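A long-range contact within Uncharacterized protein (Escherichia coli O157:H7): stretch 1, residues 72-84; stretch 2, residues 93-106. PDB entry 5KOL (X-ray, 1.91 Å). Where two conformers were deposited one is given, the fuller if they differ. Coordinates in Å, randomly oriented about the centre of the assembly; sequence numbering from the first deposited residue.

Stretch 1, residues 72-84: AKMKILSVSQQSL
Stretch 2, residues 93-106: KVAAEMATGAIERA

At the apolar centre of the contact between residues 72-84 and 93-106, Leu 77 (m, t) and Val 79 (t) converge on Met 98 (m, t, p): Leu 77 CD1 and Val 79 CG2 lie 3.9 and 3.8 Å from Met 98 CG. Val 94 (t) extends this patch, its CG1 4.1 Å from Val 79 CG1 and its CG2 3.9 Å from Leu 84 CD2. These branched and flexible apolar chains suit a buried seam. The principle is general: where a chain breaks between two helices, a neighbouring helix can cover apolar side chains and pair with exposed backbone groups.

Stretch 2 is helical throughout. In stretch 1, after helix 72-76, Leu 77 is the first residue to leave helical phi/psi (-112/8); Ser 78 is left-handed (55/31) and Val 79 extended (-67/130), before Ser 80 caps helix 81-84. The N-to-C directions of helices 72-76 and 93-106 differ by 35°, so they run roughly the same way, their axes 10.4 Å apart at closest approach.

The backbones come closest where Leu 77 CA lies 4.3 Å from Gly 101 CA. Glycine fits here because an ideal CB would sit 2.1 Å from Leu 77 O, a clash; instead, Gly 101 CA makes a CA-H...O contact of 3.4 Å with Leu 77 O. A water donates to Leu 77 O (2.8 Å) and to Glu 97 O (2.9 Å), bridging the two carbonyls.

Two charged side chains serve the polar edge. Arg 105 (m, m, t) brings its guanidinium edge to helix 72-76, where NE donates to Ile 76 O (2.8 Å) and NH2 to Lys 75 O (3.0 Å). One turn before Gly 101, Glu 97 (m, t, chi3 -91°) accepts from Ser 80 N at OE2 (3.2 Å), while its OE1 lies 2.6 Å from Ser 83 OG. Ser 80 (p), phi/psi -77/140, makes its cap by accepting from Ser 83 N at OG (3.0 Å).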

# COMPACT_ATOMS: atom_id res chain seq x y z
N ALA A 72 -10.96 2.58 -8.12
CA ALA A 72 -10.38 1.72 -7.09
C ALA A 72 -11.07 1.94 -5.75
O ALA A 72 -11.32 0.98 -5.01
CB ALA A 72 -8.87 1.96 -7.00
N LYS A 73 -11.39 3.19 -5.40
CA LYS A 73 -12.13 3.45 -4.18
C LYS A 73 -13.49 2.76 -4.21
O LYS A 73 -13.93 2.19 -3.20
CB LYS A 73 -12.29 4.95 -3.96
CG LYS A 73 -10.96 5.69 -3.60
CD LYS A 73 -11.11 7.22 -3.71
CE LYS A 73 -9.80 7.97 -3.35
NZ LYS A 73 -8.77 7.82 -4.45
N MET A 74 -14.16 2.80 -5.35
CA MET A 74 -15.48 2.18 -5.47
C MET A 74 -15.41 0.65 -5.39
O MET A 74 -16.28 0.01 -4.80
CB MET A 74 -16.12 2.61 -6.80
CG MET A 74 -16.37 4.11 -6.86
SD MET A 74 -17.51 4.62 -8.14
CE MET A 74 -16.45 4.61 -9.58
N LYS A 75 -14.39 0.05 -6.02
CA LYS A 75 -14.34 -1.40 -6.10
C LYS A 75 -13.79 -2.02 -4.82
O LYS A 75 -14.32 -3.03 -4.33
CB LYS A 75 -13.50 -1.84 -7.29
CG LYS A 75 -13.49 -3.35 -7.48
CD LYS A 75 -13.17 -3.74 -8.89
CE LYS A 75 -13.61 -5.17 -9.21
NZ LYS A 75 -13.56 -6.05 -8.00
N ILE A 76 -12.70 -1.46 -4.28
CA ILE A 76 -12.03 -2.07 -3.14
C ILE A 76 -12.67 -1.64 -1.82
O ILE A 76 -12.78 -2.44 -0.88
CB ILE A 76 -10.52 -1.70 -3.18
CG1 ILE A 76 -9.90 -2.10 -4.52
CG2 ILE A 76 -9.78 -2.34 -2.00
CD1 ILE A 76 -10.22 -3.50 -4.97
N LEU A 77 -13.06 -0.37 -1.69
CA LEU A 77 -13.49 0.15 -0.40
C LEU A 77 -14.97 0.48 -0.36
O LEU A 77 -15.44 1.08 0.61
CB LEU A 77 -12.67 1.38 -0.03
CG LEU A 77 -11.17 1.07 0.03
CD1 LEU A 77 -10.38 2.35 0.17
CD2 LEU A 77 -10.87 0.10 1.17
N SER A 78 -15.72 0.11 -1.40
CA SER A 78 -17.17 0.31 -1.43
C SER A 78 -17.54 1.77 -1.18
O SER A 78 -18.59 2.05 -0.59
CB SER A 78 -17.87 -0.61 -0.41
OG SER A 78 -19.28 -0.56 -0.55
N VAL A 79 -16.68 2.69 -1.61
CA VAL A 79 -17.07 4.10 -1.67
C VAL A 79 -18.14 4.25 -2.74
O VAL A 79 -17.98 3.77 -3.87
CB VAL A 79 -15.85 4.99 -1.99
CG1 VAL A 79 -16.30 6.43 -2.20
CG2 VAL A 79 -14.77 4.88 -0.88
N SER A 80 -19.24 4.91 -2.41
CA SER A 80 -20.36 4.97 -3.34
C SER A 80 -20.08 6.00 -4.44
O SER A 80 -19.52 7.07 -4.19
CB SER A 80 -21.67 5.32 -2.62
OG SER A 80 -21.78 6.72 -2.42
N GLN A 81 -20.48 5.64 -5.66
CA GLN A 81 -20.40 6.55 -6.80
C GLN A 81 -21.11 7.86 -6.52
O GLN A 81 -20.61 8.93 -6.89
CB GLN A 81 -21.01 5.87 -8.04
CG GLN A 81 -20.75 6.59 -9.35
CD GLN A 81 -21.55 5.98 -10.50
OE1 GLN A 81 -22.78 5.99 -10.49
NE2 GLN A 81 -20.86 5.42 -11.47
N GLN A 82 -22.29 7.82 -5.88
CA GLN A 82 -23.00 9.05 -5.55
C GLN A 82 -22.15 9.97 -4.68
O GLN A 82 -22.11 11.19 -4.90
CB GLN A 82 -24.32 8.73 -4.87
CG GLN A 82 -25.23 7.85 -5.75
CD GLN A 82 -25.26 6.37 -5.35
OE1 GLN A 82 -24.24 5.66 -5.40
NE2 GLN A 82 -26.46 5.88 -5.02
N SER A 83 -21.46 9.42 -3.68
CA SER A 83 -20.68 10.28 -2.79
C SER A 83 -19.51 10.93 -3.53
O SER A 83 -19.18 12.10 -3.26
CB SER A 83 -20.18 9.48 -1.59
OG SER A 83 -19.19 8.55 -1.95
N LEU A 84 -18.88 10.21 -4.46
CA LEU A 84 -17.79 10.77 -5.25
C LEU A 84 -18.29 11.88 -6.17
O LEU A 84 -17.66 12.93 -6.29
CB LEU A 84 -17.12 9.66 -6.06
CG LEU A 84 -16.19 8.71 -5.31
CD1 LEU A 84 -15.93 7.50 -6.16
CD2 LEU A 84 -14.87 9.38 -4.94
N LYS A 93 -16.80 13.04 3.35
CA LYS A 93 -17.63 11.85 3.18
C LYS A 93 -16.82 10.68 2.63
O LYS A 93 -16.93 9.56 3.13
CB LYS A 93 -18.82 12.18 2.27
CG LYS A 93 -19.71 10.99 1.91
CD LYS A 93 -20.43 10.41 3.11
CE LYS A 93 -21.54 9.46 2.66
NZ LYS A 93 -22.25 8.77 3.78
N VAL A 94 -15.99 10.92 1.62
CA VAL A 94 -15.26 9.82 1.00
C VAL A 94 -14.21 9.26 1.97
O VAL A 94 -14.01 8.04 2.08
CB VAL A 94 -14.64 10.28 -0.33
CG1 VAL A 94 -13.64 9.26 -0.86
CG2 VAL A 94 -15.76 10.54 -1.36
N ALA A 95 -13.55 10.14 2.71
CA ALA A 95 -12.60 9.67 3.72
C ALA A 95 -13.28 8.73 4.71
O ALA A 95 -12.78 7.63 5.01
CB ALA A 95 -11.99 10.88 4.44
N ALA A 96 -14.45 9.13 5.23
CA ALA A 96 -15.20 8.29 6.15
C ALA A 96 -15.53 6.93 5.53
O ALA A 96 -15.31 5.88 6.15
CB ALA A 96 -16.47 9.01 6.61
N GLU A 97 -16.04 6.93 4.29
CA GLU A 97 -16.32 5.66 3.62
C GLU A 97 -15.06 4.83 3.40
O GLU A 97 -15.12 3.59 3.44
CB GLU A 97 -17.02 5.87 2.28
CG GLU A 97 -18.36 6.53 2.40
CD GLU A 97 -18.99 6.70 1.05
OE1 GLU A 97 -18.75 7.78 0.47
OE2 GLU A 97 -19.72 5.80 0.58
N MET A 98 -13.92 5.47 3.12
CA MET A 98 -12.72 4.65 2.96
C MET A 98 -12.36 3.97 4.27
O MET A 98 -11.92 2.82 4.27
CB MET A 98 -11.51 5.44 2.45
CG MET A 98 -11.61 5.96 1.03
SD MET A 98 -10.40 7.26 0.62
CE MET A 98 -8.85 6.30 0.75
N ALA A 99 -12.55 4.67 5.39
CA ALA A 99 -12.24 4.09 6.70
C ALA A 99 -13.17 2.92 7.03
O ALA A 99 -12.74 1.92 7.61
CB ALA A 99 -12.32 5.16 7.78
N THR A 100 -14.47 3.03 6.70
CA THR A 100 -15.36 1.91 6.99
C THR A 100 -15.20 0.79 5.97
O THR A 100 -15.36 -0.38 6.33
CB THR A 100 -16.82 2.36 7.05
OG1 THR A 100 -17.21 2.97 5.81
CG2 THR A 100 -17.04 3.36 8.18
N GLY A 101 -14.89 1.13 4.71
CA GLY A 101 -14.62 0.09 3.73
C GLY A 101 -13.42 -0.77 4.10
O GLY A 101 -13.44 -1.99 3.93
N ALA A 102 -12.35 -0.14 4.61
CA ALA A 102 -11.18 -0.93 5.00
C ALA A 102 -11.52 -1.86 6.16
O ALA A 102 -11.08 -3.02 6.19
CB ALA A 102 -10.01 -0.01 5.37
N ILE A 103 -12.29 -1.37 7.13
CA ILE A 103 -12.74 -2.21 8.24
C ILE A 103 -13.43 -3.44 7.70
O ILE A 103 -13.11 -4.58 8.08
CB ILE A 103 -13.64 -1.39 9.19
CG1 ILE A 103 -12.84 -0.30 9.91
CG2 ILE A 103 -14.37 -2.29 10.21
CD1 ILE A 103 -12.03 -0.78 11.11
N GLU A 104 -14.32 -3.25 6.71
CA GLU A 104 -15.10 -4.36 6.17
C GLU A 104 -14.21 -5.37 5.45
O GLU A 104 -14.31 -6.59 5.68
CB GLU A 104 -16.17 -3.85 5.21
CG GLU A 104 -17.19 -2.87 5.80
CD GLU A 104 -18.03 -2.17 4.73
OE1 GLU A 104 -18.76 -1.22 5.07
OE2 GLU A 104 -17.97 -2.58 3.54
N ARG A 105 -13.37 -4.89 4.54
CA ARG A 105 -12.53 -5.78 3.73
C ARG A 105 -11.54 -6.55 4.59
O ARG A 105 -11.26 -7.72 4.33
CB ARG A 105 -11.79 -4.96 2.67
CG ARG A 105 -12.60 -4.63 1.43
CD ARG A 105 -12.45 -5.71 0.38
NE ARG A 105 -12.90 -5.28 -0.93
CZ ARG A 105 -12.82 -6.02 -2.03
NH1 ARG A 105 -12.29 -7.23 -1.97
NH2 ARG A 105 -13.26 -5.55 -3.19
N ALA A 106 -10.98 -5.91 5.62
CA ALA A 106 -9.91 -6.51 6.40
C ALA A 106 -10.39 -7.28 7.62
O ALA A 106 -9.61 -8.04 8.19
CB ALA A 106 -8.91 -5.43 6.83
O HOH W 1 -17.26 1.83 2.65